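Local coordinates for protein beta-galactosidase (Marinomonas sp. ef1, PDB 6Y2K) that probably hydrolyses terminal beta-galactose residues of beta-galactosides, as a cold-active, hexameric glycoside hydrolase of family GH42, at residues Val349-Ala357 and His365-Ala373; Ile29-Trp39 and Leu66-Pro77. One frame throughout, in Å; residues are numbered along the deposited sequence.

Contact 1 of 2, residues Val349-Ala357 and His365-Ala373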
loop_
_atom_site.group_PDB
_atom_site.type_symbol
_atom_site.label_atom_id
_atom_site.label_comp_id
_atom_site.label_asym_id
_atom_site.label_seq_id
_atom_site.Cartn_x
_atom_site.Cartn_y
_atom_site.Cartn_z
ATOM N N VAL A 349 10.675 -11.050 -44.699
ATOM C CA VAL A 349 10.542 -9.994 -43.694
ATOM C C VAL A 349 11.151 -8.714 -44.258
ATOM O O VAL A 349 12.361 -8.655 -44.504
ATOM C CB VAL A 349 11.239 -10.377 -42.372
ATOM C CG1 VAL A 349 11.320 -9.193 -41.409
ATOM C CG2 VAL A 349 10.505 -11.547 -41.732
ATOM N N SER A 350 10.309 -7.704 -44.457
ATOM C CA SER A 350 10.718 -6.435 -45.046
ATOM C C SER A 350 10.665 -5.322 -43.994
ATOM O O SER A 350 9.649 -5.158 -43.317
ATOM C CB SER A 350 9.837 -6.122 -46.273
ATOM O OG SER A 350 9.926 -4.770 -46.677
ATOM N N TYR A 351 11.755 -4.572 -43.866
ATOM C CA TYR A 351 11.827 -3.483 -42.899
ATOM C C TYR A 351 11.254 -2.193 -43.477
ATOM O O TYR A 351 10.952 -2.115 -44.667
ATOM C CB TYR A 351 13.271 -3.262 -42.447
ATOM C CG TYR A 351 13.948 -4.509 -41.926
ATOM C CD1 TYR A 351 13.703 -4.969 -40.639
ATOM C CD2 TYR A 351 14.833 -5.227 -42.719
ATOM C CE1 TYR A 351 14.319 -6.108 -40.157
ATOM C CE2 TYR A 351 15.453 -6.367 -42.247
ATOM C CZ TYR A 351 15.193 -6.803 -40.965
ATOM O OH TYR A 351 15.809 -7.938 -40.491
ATOM N N PHE A 352 11.110 -1.182 -42.626
ATOM C CA PHE A 352 10.574 0.106 -43.050
ATOM C C PHE A 352 10.951 1.209 -42.067
ATOM O O PHE A 352 10.612 1.144 -40.885
ATOM C CB PHE A 352 9.053 0.031 -43.198
ATOM C CG PHE A 352 8.389 1.373 -43.307
ATOM C CD1 PHE A 352 8.275 2.197 -42.199
ATOM C CD2 PHE A 352 7.878 1.813 -44.518
ATOM C CE1 PHE A 352 7.664 3.432 -42.296
ATOM C CE2 PHE A 352 7.265 3.048 -44.622
ATOM C CZ PHE A 352 7.159 3.859 -43.509
ATOM N N ARG A 353 11.655 2.221 -42.563
ATOM C CA ARG A 353 12.040 2.270 -43.969
ATOM C C ARG A 353 13.544 2.080 -44.136
ATOM O O ARG A 353 14.257 1.813 -43.169
ATOM C CB ARG A 353 11.605 3.595 -44.597
ATOM C CG ARG A 353 11.499 4.746 -43.610
ATOM C CD ARG A 353 10.775 5.934 -44.222
ATOM N NE ARG A 353 11.527 6.523 -45.326
ATOM C CZ ARG A 353 11.093 7.537 -46.068
ATOM N NH1 ARG A 353 9.909 8.080 -45.825
ATOM N NH2 ARG A 353 11.845 8.009 -47.053
ATOM N N TRP A 354 14.021 2.219 -45.369
ATOM C CA TRP A 354 15.439 2.064 -45.665
ATOM C C TRP A 354 16.260 3.181 -45.030
ATOM O O TRP A 354 17.304 2.932 -44.428
ATOM C CB TRP A 354 15.671 2.034 -47.177
ATOM C CG TRP A 354 17.091 2.299 -47.571
ATOM C CD1 TRP A 354 17.578 3.420 -48.180
ATOM C CD2 TRP A 354 18.212 1.427 -47.384
ATOM N NE1 TRP A 354 18.931 3.298 -48.384
ATOM C CE2 TRP A 354 19.345 2.084 -47.904
ATOM C CE3 TRP A 354 18.368 0.153 -46.828
ATOM C CZ2 TRP A 354 20.615 1.511 -47.884
ATOM C CZ3 TRP A 354 19.629 -0.413 -46.808
ATOM C CH2 TRP A 354 20.736 0.266 -47.333
ATOM N N ARG A 355 15.781 4.413 -45.171
ATOM C CA ARG A 355 16.471 5.574 -44.610
ATOM C C ARG A 355 15.449 6.514 -43.982
ATOM O O ARG A 355 14.473 6.888 -44.628
ATOM C CB ARG A 355 17.237 6.281 -45.726
ATOM C CG ARG A 355 18.069 7.481 -45.301
ATOM C CD ARG A 355 18.815 8.043 -46.499
ATOM N NE ARG A 355 19.436 9.325 -46.194
ATOM C CZ ARG A 355 20.086 10.087 -47.071
ATOM N NH1 ARG A 355 20.235 9.708 -48.338
ATOM N NH2 ARG A 355 20.594 11.249 -46.670
ATOM N N GLN A 356 15.678 6.880 -42.718
ATOM C CA GLN A 356 14.789 7.775 -41.967
ATOM C C GLN A 356 14.655 9.111 -42.699
ATOM O O GLN A 356 15.665 9.726 -43.035
ATOM C CB GLN A 356 15.351 7.987 -40.558
ATOM C CG GLN A 356 14.566 8.943 -39.666
ATOM C CD GLN A 356 15.173 9.095 -38.281
ATOM O OE1 GLN A 356 16.006 8.283 -37.842
ATOM N NE2 GLN A 356 14.748 10.137 -37.576
ATOM N N ALA A 357 13.423 9.551 -42.952
ATOM C CA ALA A 357 13.199 10.786 -43.716
ATOM C C ALA A 357 13.375 12.004 -42.810
ATOM O O ALA A 357 12.972 11.958 -41.656
ATOM C CB ALA A 357 11.810 10.779 -44.331
ATOM N N HIS A 365 10.505 8.506 -37.354
ATOM C CA HIS A 365 10.406 7.051 -37.541
ATOM C C HIS A 365 11.744 6.535 -38.074
ATOM O O HIS A 365 12.160 6.915 -39.160
ATOM C CB HIS A 365 9.281 6.702 -38.519
ATOM C CG HIS A 365 8.912 5.249 -38.543
ATOM N ND1 HIS A 365 9.824 4.246 -38.810
ATOM C CD2 HIS A 365 7.714 4.633 -38.383
ATOM C CE1 HIS A 365 9.207 3.077 -38.786
ATOM N NE2 HIS A 365 7.925 3.285 -38.544
ATOM N N ALA A 366 12.383 5.649 -37.317
ATOM C CA ALA A 366 13.693 5.108 -37.682
ATOM C C ALA A 366 13.674 4.264 -38.957
ATOM O O ALA A 366 12.625 3.830 -39.436
ATOM C CB ALA A 366 14.259 4.291 -36.531
ATOM N N GLY A 367 14.866 4.070 -39.512
ATOM C CA GLY A 367 15.068 3.163 -40.625
ATOM C C GLY A 367 16.339 2.368 -40.430
ATOM O O GLY A 367 16.947 2.434 -39.362
ATOM N N LEU A 368 16.739 1.616 -41.458
ATOM C CA LEU A 368 18.037 0.929 -41.439
ATOM C C LEU A 368 19.180 1.931 -41.431
ATOM O O LEU A 368 20.226 1.646 -40.866
ATOM C CB LEU A 368 18.224 -0.025 -42.626
ATOM C CG LEU A 368 17.239 -1.168 -42.899
ATOM C CD1 LEU A 368 17.940 -2.319 -43.631
ATOM C CD2 LEU A 368 16.551 -1.695 -41.654
ATOM N N LEU A 369 18.971 3.083 -42.077
ATOM C CA LEU A 369 19.894 4.214 -42.037
ATOM C C LEU A 369 19.282 5.405 -41.307
ATOM O O LEU A 369 18.063 5.570 -41.293
ATOM C CB LEU A 369 20.245 4.673 -43.460
ATOM C CG LEU A 369 20.733 3.620 -44.460
ATOM C CD1 LEU A 369 21.159 4.309 -45.752
ATOM C CD2 LEU A 369 21.865 2.787 -43.894
ATOM N N ARG A 370 20.153 6.252 -40.756
ATOM C CA ARG A 370 19.765 7.546 -40.192
ATOM C C ARG A 370 19.507 8.549 -41.324
ATOM O O ARG A 370 19.850 8.274 -42.485
ATOM C CB ARG A 370 20.876 8.090 -39.297
ATOM C CG ARG A 370 21.316 7.174 -38.169
ATOM C CD ARG A 370 22.172 7.920 -37.172
ATOM N NE ARG A 370 23.322 8.628 -37.770
ATOM C CZ ARG A 370 24.602 8.544 -37.385
ATOM N NH1 ARG A 370 24.997 7.733 -36.403
ATOM N NH2 ARG A 370 25.511 9.295 -38.004
ATOM N N PRO A 371 18.925 9.726 -41.005
ATOM C CA PRO A 371 18.687 10.706 -42.076
ATOM C C PRO A 371 19.946 11.151 -42.854
ATOM O O PRO A 371 19.830 11.562 -44.011
ATOM C CB PRO A 371 18.037 11.885 -41.338
ATOM C CG PRO A 371 17.402 11.268 -40.138
ATOM C CD PRO A 371 18.359 10.187 -39.723
ATOM N N ASP A 372 21.121 11.039 -42.234
ATOM C CA ASP A 372 22.396 11.354 -42.895
ATOM C C ASP A 372 23.018 10.174 -43.653
ATOM O O ASP A 372 24.176 10.242 -44.036
ATOM C CB ASP A 372 23.394 11.933 -41.873
ATOM C CG ASP A 372 23.846 10.911 -40.805
ATOM O OD1 ASP A 372 23.311 9.779 -40.734
ATOM O OD2 ASP A 372 24.764 11.255 -40.033
ATOM N N ALA A 373 22.255 9.097 -43.844
ATOM C CA ALA A 373 22.682 7.896 -44.574
ATOM C C ALA A 373 23.731 7.001 -43.876
ATOM O O ALA A 373 24.170 6.018 -44.470
ATOM C CB ALA A 373 23.115 8.241 -45.997
HETATM O O HOH W 1 17.167 5.802 -38.532
HETATM O O HOH W 2 11.213 8.307 -41.449
#
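Y351, on strand 348-352, meets L368: its CB lies 3.7 Å from L368 CD2, the side chains crossing at about a right angle. The F352 ring points its edge at the face of H365, a T-shaped pair with planes at 85°. H365 ND1 is held by A366 O in its ring plane, which helps fix the imidazole for this stack. The peptide before R353 is cis. R353 O accepts from L368 N, and W354 O accepts from L369 N at 2.9 Å. The W354 indole takes L369 over its six-membered ring, with CG 4.2 Å from the centroid, a CH-pi contact. R355 stretches out with CG anti to its N (chi1 -177°). Its NE and NH2 both grip P371 O, the NH2 bond being 2.8 Å, while A373 CB covers one guanidinium face. Q356 N bonds L369 O almost straight, at 173°, and its extended side chain lies against the P371 ring, itself touching L510 of a second subunit. Just after the eighth TIM-barrel strand, segment 365-373 runs alongside in the same direction, with a single bridge at R355 and L369. W354 also packs on strand 2-6 and helix 17-27, and Y351 on helix 333-343.

Contact 2 of 2, residues Ile29-Trp39 and Leu66-Pro77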
loop_
_atom_site.group_PDB
_atom_site.type_symbol
_atom_site.label_atom_id
_atom_site.label_comp_id
_atom_site.label_asym_id
_atom_site.label_seq_id
_atom_site.Cartn_x
_atom_site.Cartn_y
_atom_site.Cartn_z
ATOM N N ILE A 29 19.566 -7.859 -48.294
ATOM C CA ILE A 29 18.216 -7.537 -48.761
ATOM C C ILE A 29 18.029 -8.101 -50.172
ATOM O O ILE A 29 18.892 -7.914 -51.028
ATOM C CB ILE A 29 17.984 -6.006 -48.814
ATOM C CG1 ILE A 29 18.146 -5.346 -47.431
ATOM C CG2 ILE A 29 16.609 -5.682 -49.369
ATOM C CD1 ILE A 29 17.264 -5.922 -46.349
ATOM N N GLN A 30 16.904 -8.780 -50.405
ATOM C CA GLN A 30 16.572 -9.353 -51.717
ATOM C C GLN A 30 15.328 -8.746 -52.387
ATOM O O GLN A 30 15.183 -8.869 -53.619
ATOM C CB GLN A 30 16.389 -10.868 -51.590
ATOM C CG GLN A 30 17.660 -11.615 -51.217
ATOM C CD GLN A 30 17.450 -13.115 -51.158
ATOM O OE1 GLN A 30 17.409 -13.715 -50.081
ATOM N NE2 GLN A 30 17.305 -13.730 -52.325
ATOM N N TYR A 31 14.430 -8.137 -51.593
ATOM C CA TYR A 31 13.192 -7.523 -52.082
ATOM C C TYR A 31 13.105 -6.066 -51.640
ATOM O O TYR A 31 13.522 -5.718 -50.540
ATOM C CB TYR A 31 11.961 -8.258 -51.550
ATOM C CG TYR A 31 11.670 -9.560 -52.239
ATOM C CD1 TYR A 31 12.474 -10.673 -52.014
ATOM C CD2 TYR A 31 10.585 -9.693 -53.102
ATOM C CE1 TYR A 31 12.219 -11.881 -52.640
ATOM C CE2 TYR A 31 10.313 -10.899 -53.731
ATOM C CZ TYR A 31 11.137 -11.989 -53.500
ATOM O OH TYR A 31 10.890 -13.199 -54.109
ATOM N N VAL A 32 12.546 -5.222 -52.505
ATOM C CA VAL A 32 12.410 -3.793 -52.227
ATOM C C VAL A 32 11.026 -3.317 -52.654
ATOM O O VAL A 32 10.629 -3.535 -53.805
ATOM C CB VAL A 32 13.479 -2.970 -52.975
ATOM C CG1 VAL A 32 13.368 -1.484 -52.625
ATOM C CG2 VAL A 32 14.873 -3.494 -52.659
ATOM N N ARG A 33 10.297 -2.662 -51.743
ATOM C CA ARG A 33 8.994 -2.086 -52.081
ATOM C C ARG A 33 9.144 -0.604 -52.439
ATOM O O ARG A 33 9.851 0.138 -51.759
ATOM C CB ARG A 33 7.987 -2.262 -50.944
ATOM C CG ARG A 33 6.560 -1.921 -51.346
ATOM C CD ARG A 33 5.626 -1.812 -50.154
ATOM N NE ARG A 33 6.002 -0.712 -49.268
ATOM C CZ ARG A 33 5.409 -0.434 -48.109
ATOM N NH1 ARG A 33 4.380 -1.161 -47.673
ATOM N NH2 ARG A 33 5.850 0.587 -47.378
ATOM N N VAL A 34 8.499 -0.189 -53.531
ATOM C CA VAL A 34 8.432 1.227 -53.918
ATOM C C VAL A 34 7.054 1.609 -54.473
ATOM O O VAL A 34 6.298 0.745 -54.924
ATOM C CB VAL A 34 9.504 1.605 -54.980
ATOM C CG1 VAL A 34 10.905 1.245 -54.496
ATOM C CG2 VAL A 34 9.215 0.958 -56.326
ATOM N N GLY A 35 6.744 2.908 -54.421
ATOM C CA GLY A 35 5.685 3.506 -55.252
ATOM C C GLY A 35 4.324 3.845 -54.653
ATOM O O GLY A 35 3.576 4.624 -55.257
ATOM N N GLU A 36 3.997 3.301 -53.480
ATOM C CA GLU A 36 2.620 3.407 -52.941
ATOM C C GLU A 36 2.166 4.814 -52.503
ATOM O O GLU A 36 0.966 5.040 -52.344
ATOM C CB GLU A 36 2.362 2.364 -51.828
ATOM C CG GLU A 36 2.824 2.705 -50.402
ATOM C CD GLU A 36 4.333 2.677 -50.179
ATOM O OE1 GLU A 36 5.126 2.464 -51.135
ATOM O OE2 GLU A 36 4.737 2.879 -49.011
ATOM N N PHE A 37 3.096 5.747 -52.290
ATOM C CA PHE A 37 2.732 7.134 -51.966
ATOM C C PHE A 37 3.142 8.153 -53.040
ATOM O O PHE A 37 3.228 9.353 -52.749
ATOM C CB PHE A 37 3.337 7.545 -50.611
ATOM C CG PHE A 37 2.884 6.699 -49.444
ATOM C CD1 PHE A 37 1.535 6.525 -49.167
ATOM C CD2 PHE A 37 3.814 6.131 -48.581
ATOM C CE1 PHE A 37 1.117 5.762 -48.081
ATOM C CE2 PHE A 37 3.403 5.390 -47.485
ATOM C CZ PHE A 37 2.056 5.202 -47.234
ATOM N N SER A 38 3.337 7.697 -54.281
ATOM C CA SER A 38 3.995 8.517 -55.322
ATOM C C SER A 38 3.062 9.229 -56.326
ATOM O O SER A 38 3.551 9.827 -57.281
ATOM C CB SER A 38 5.046 7.666 -56.076
ATOM O OG SER A 38 4.450 6.616 -56.829
ATOM N N TRP A 39 1.744 9.206 -56.112
ATOM C CA TRP A 39 0.814 9.795 -57.092
ATOM C C TRP A 39 1.125 11.263 -57.404
ATOM O O TRP A 39 1.122 11.641 -58.570
ATOM C CB TRP A 39 -0.663 9.620 -56.681
ATOM C CG TRP A 39 -1.683 9.706 -57.813
ATOM C CD1 TRP A 39 -1.626 10.488 -58.939
ATOM C CD2 TRP A 39 -2.942 9.014 -57.884
ATOM N NE1 TRP A 39 -2.752 10.316 -59.703
ATOM C CE2 TRP A 39 -3.578 9.420 -59.083
ATOM C CE3 TRP A 39 -3.604 8.109 -57.047
ATOM C CZ2 TRP A 39 -4.828 8.930 -59.474
ATOM C CZ3 TRP A 39 -4.848 7.624 -57.437
ATOM C CH2 TRP A 39 -5.445 8.033 -58.644
ATOM N N LEU A 66 17.910 -7.053 -57.189
ATOM C CA LEU A 66 16.800 -6.850 -56.251
ATOM C C LEU A 66 15.464 -7.023 -56.954
ATOM O O LEU A 66 15.251 -6.468 -58.034
ATOM C CB LEU A 66 16.883 -5.463 -55.614
ATOM C CG LEU A 66 18.179 -5.233 -54.831
ATOM C CD1 LEU A 66 18.445 -3.753 -54.608
ATOM C CD2 LEU A 66 18.144 -6.000 -53.511
ATOM N N LYS A 67 14.581 -7.803 -56.337
ATOM C CA LYS A 67 13.231 -8.034 -56.823
ATOM C C LYS A 67 12.306 -6.980 -56.238
ATOM O O LYS A 67 12.356 -6.721 -55.041
ATOM C CB LYS A 67 12.747 -9.418 -56.396
ATOM C CG LYS A 67 13.472 -10.570 -57.072
ATOM C CD LYS A 67 12.777 -11.889 -56.769
ATOM C CE LYS A 67 13.239 -12.996 -57.704
ATOM N NZ LYS A 67 14.717 -13.172 -57.651
ATOM N N VAL A 68 11.451 -6.387 -57.068
ATOM C CA VAL A 68 10.663 -5.228 -56.647
ATOM C C VAL A 68 9.202 -5.584 -56.382
ATOM O O VAL A 68 8.583 -6.324 -57.149
ATOM C CB VAL A 68 10.768 -4.070 -57.659
ATOM C CG1 VAL A 68 9.835 -2.915 -57.269
ATOM C CG2 VAL A 68 12.212 -3.582 -57.731
ATOM N N ILE A 69 8.676 -5.050 -55.275
ATOM C CA ILE A 69 7.254 -5.073 -54.962
ATOM C C ILE A 69 6.746 -3.674 -55.284
ATOM O O ILE A 69 7.124 -2.717 -54.611
ATOM C CB ILE A 69 6.986 -5.379 -53.464
ATOM C CG1 ILE A 69 7.610 -6.719 -53.039
ATOM C CG2 ILE A 69 5.486 -5.368 -53.170
ATOM C CD1 ILE A 69 7.903 -6.818 -51.551
ATOM N N LEU A 70 5.896 -3.551 -56.303
ATOM C CA LEU A 70 5.441 -2.242 -56.776
ATOM C C LEU A 70 4.093 -1.927 -56.125
ATOM O O LEU A 70 3.153 -2.703 -56.241
ATOM C CB LEU A 70 5.279 -2.246 -58.303
ATOM C CG LEU A 70 5.863 -1.108 -59.141
ATOM C CD1 LEU A 70 5.200 -1.084 -60.519
ATOM C CD2 LEU A 70 5.815 0.263 -58.480
ATOM N N GLY A 71 3.996 -0.795 -55.442
ATOM C CA GLY A 71 2.733 -0.392 -54.804
ATOM C C GLY A 71 1.879 0.511 -55.687
ATOM O O GLY A 71 2.392 1.488 -56.220
ATOM N N THR A 72 0.585 0.204 -55.834
ATOM C CA THR A 72 -0.340 1.134 -56.471
ATOM C C THR A 72 -0.520 2.312 -55.497
ATOM O O THR A 72 -0.579 2.099 -54.286
ATOM C CB THR A 72 -1.716 0.522 -56.862
ATOM O OG1 THR A 72 -2.476 0.155 -55.699
ATOM C CG2 THR A 72 -1.534 -0.675 -57.772
ATOM N N PRO A 73 -0.588 3.546 -56.019
ATOM C CA PRO A 73 -0.515 4.746 -55.188
ATOM C C PRO A 73 -1.860 5.291 -54.674
ATOM O O PRO A 73 -1.960 6.477 -54.331
ATOM C CB PRO A 73 0.145 5.744 -56.140
ATOM C CG PRO A 73 -0.469 5.395 -57.449
ATOM C CD PRO A 73 -0.526 3.891 -57.453
ATOM N N THR A 74 -2.859 4.424 -54.555
ATOM C CA THR A 74 -4.240 4.854 -54.325
ATOM C C THR A 74 -4.585 5.219 -52.868
ATOM O O THR A 74 -5.683 5.721 -52.609
ATOM C CB THR A 74 -5.237 3.797 -54.843
ATOM O OG1 THR A 74 -4.961 2.528 -54.245
ATOM C CG2 THR A 74 -5.143 3.657 -56.350
ATOM N N ALA A 75 -3.665 4.990 -51.932
ATOM C CA ALA A 75 -3.863 5.381 -50.530
ATOM C C ALA A 75 -3.823 6.885 -50.338
ATOM O O ALA A 75 -4.444 7.403 -49.404
ATOM C CB ALA A 75 -2.810 4.730 -49.641
ATOM N N THR A 76 -3.076 7.570 -51.202
ATOM C CA THR A 76 -2.819 8.998 -51.082
ATOM C C THR A 76 -3.010 9.713 -52.428
ATOM O O THR A 76 -2.037 10.132 -53.052
ATOM C CB THR A 76 -1.396 9.255 -50.527
ATOM O OG1 THR A 76 -0.450 8.389 -51.159
ATOM C CG2 THR A 76 -1.354 8.995 -49.038
ATOM N N PRO A 77 -4.277 9.860 -52.881
ATOM C CA PRO A 77 -4.510 10.611 -54.120
ATOM C C PRO A 77 -4.227 12.114 -53.945
ATOM O O PRO A 77 -4.316 12.623 -52.815
ATOM C CB PRO A 77 -5.991 10.358 -54.418
ATOM C CG PRO A 77 -6.600 10.094 -53.077
ATOM C CD PRO A 77 -5.540 9.363 -52.298
HETATM O O HOH W 3 15.885 -13.121 -54.575
HETATM O O HOH W 4 -1.194 3.458 -51.930
HETATM O O HOH W 5 -0.085 8.438 -53.806
#
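Y31 and K67 both carry CG anti to the carbonyl carbon (chi1 -77° and -68°), which lays the tyrosine ring over the lysine chain. K67 CB sits over one ring face, 4.0 Å from the centroid, in a CH-pi contact. Further out, K67 CD reaches Y31 OH at 3.5 Å. I69 CG1 lies at the ring edge. With an alanine at Y31, the K67 chain would probably lose its aromatic support and I69 CG1 would be less covered. R33 extends from the same sheet face. Its CG touches I69 CG2, and its bent end turns away to E36, where the carboxylate lies over the guanidinium face and the pairing is one of charge alone. E36 OE2 is also hydrogen-bonded to Y8 OH, while R33 NH1 has a salt bridge to E314 and a hydrogen bond to Q138.

Strands 29-34 and 67-71 are parallel neighbours in the TIM barrel. Five backbone hydrogen bonds join them, from K67 N to Q30 O through to G71 N to V34 O at 2.8 Å. On the face that carries V32, V34, V68 and L70, V34 CG2 touches both V68 CG1 and L70 CD2. G71 suits the tight passage, since a CB there would clash with E36 CB.

Beyond the strands the two segments turn and stay in touch. P73 CA donates a CH to E36 O at 3.2 Å. A water bridges E36 O, T72 O and A75 N. F37 meets T76 OG1 at its ring edge, 3.4 Å from CD1. W39 brings its ring edge to P73 O, with CE3 at 3.6 Å. Another water joins W39 N to P73 O, T76 O and T76 OG1. W183 of a second subunit packs on T76 and meets the F37 ring.

From the N terminus, contact 2 comes first. It closes a strand-helix-strand loop of 26 residues, joining the second and third barrel strands. Contact 1 opens much later and closes a short loop of seven residues after the eighth strand, before helix 377-395. The two neither nest nor cross; they lie in series along the chain. Space brings them together, because the barrel closes through strand 2-6, which stands between strands 348-352 and 29-34. Their centres are about 15 Å apart. They touch where F352 CD2 packs 3.7 Å from R33 NH2. Both contacts also touch a second subunit, consistent with this part of the barrel lying near a subunit interface of the hexamer.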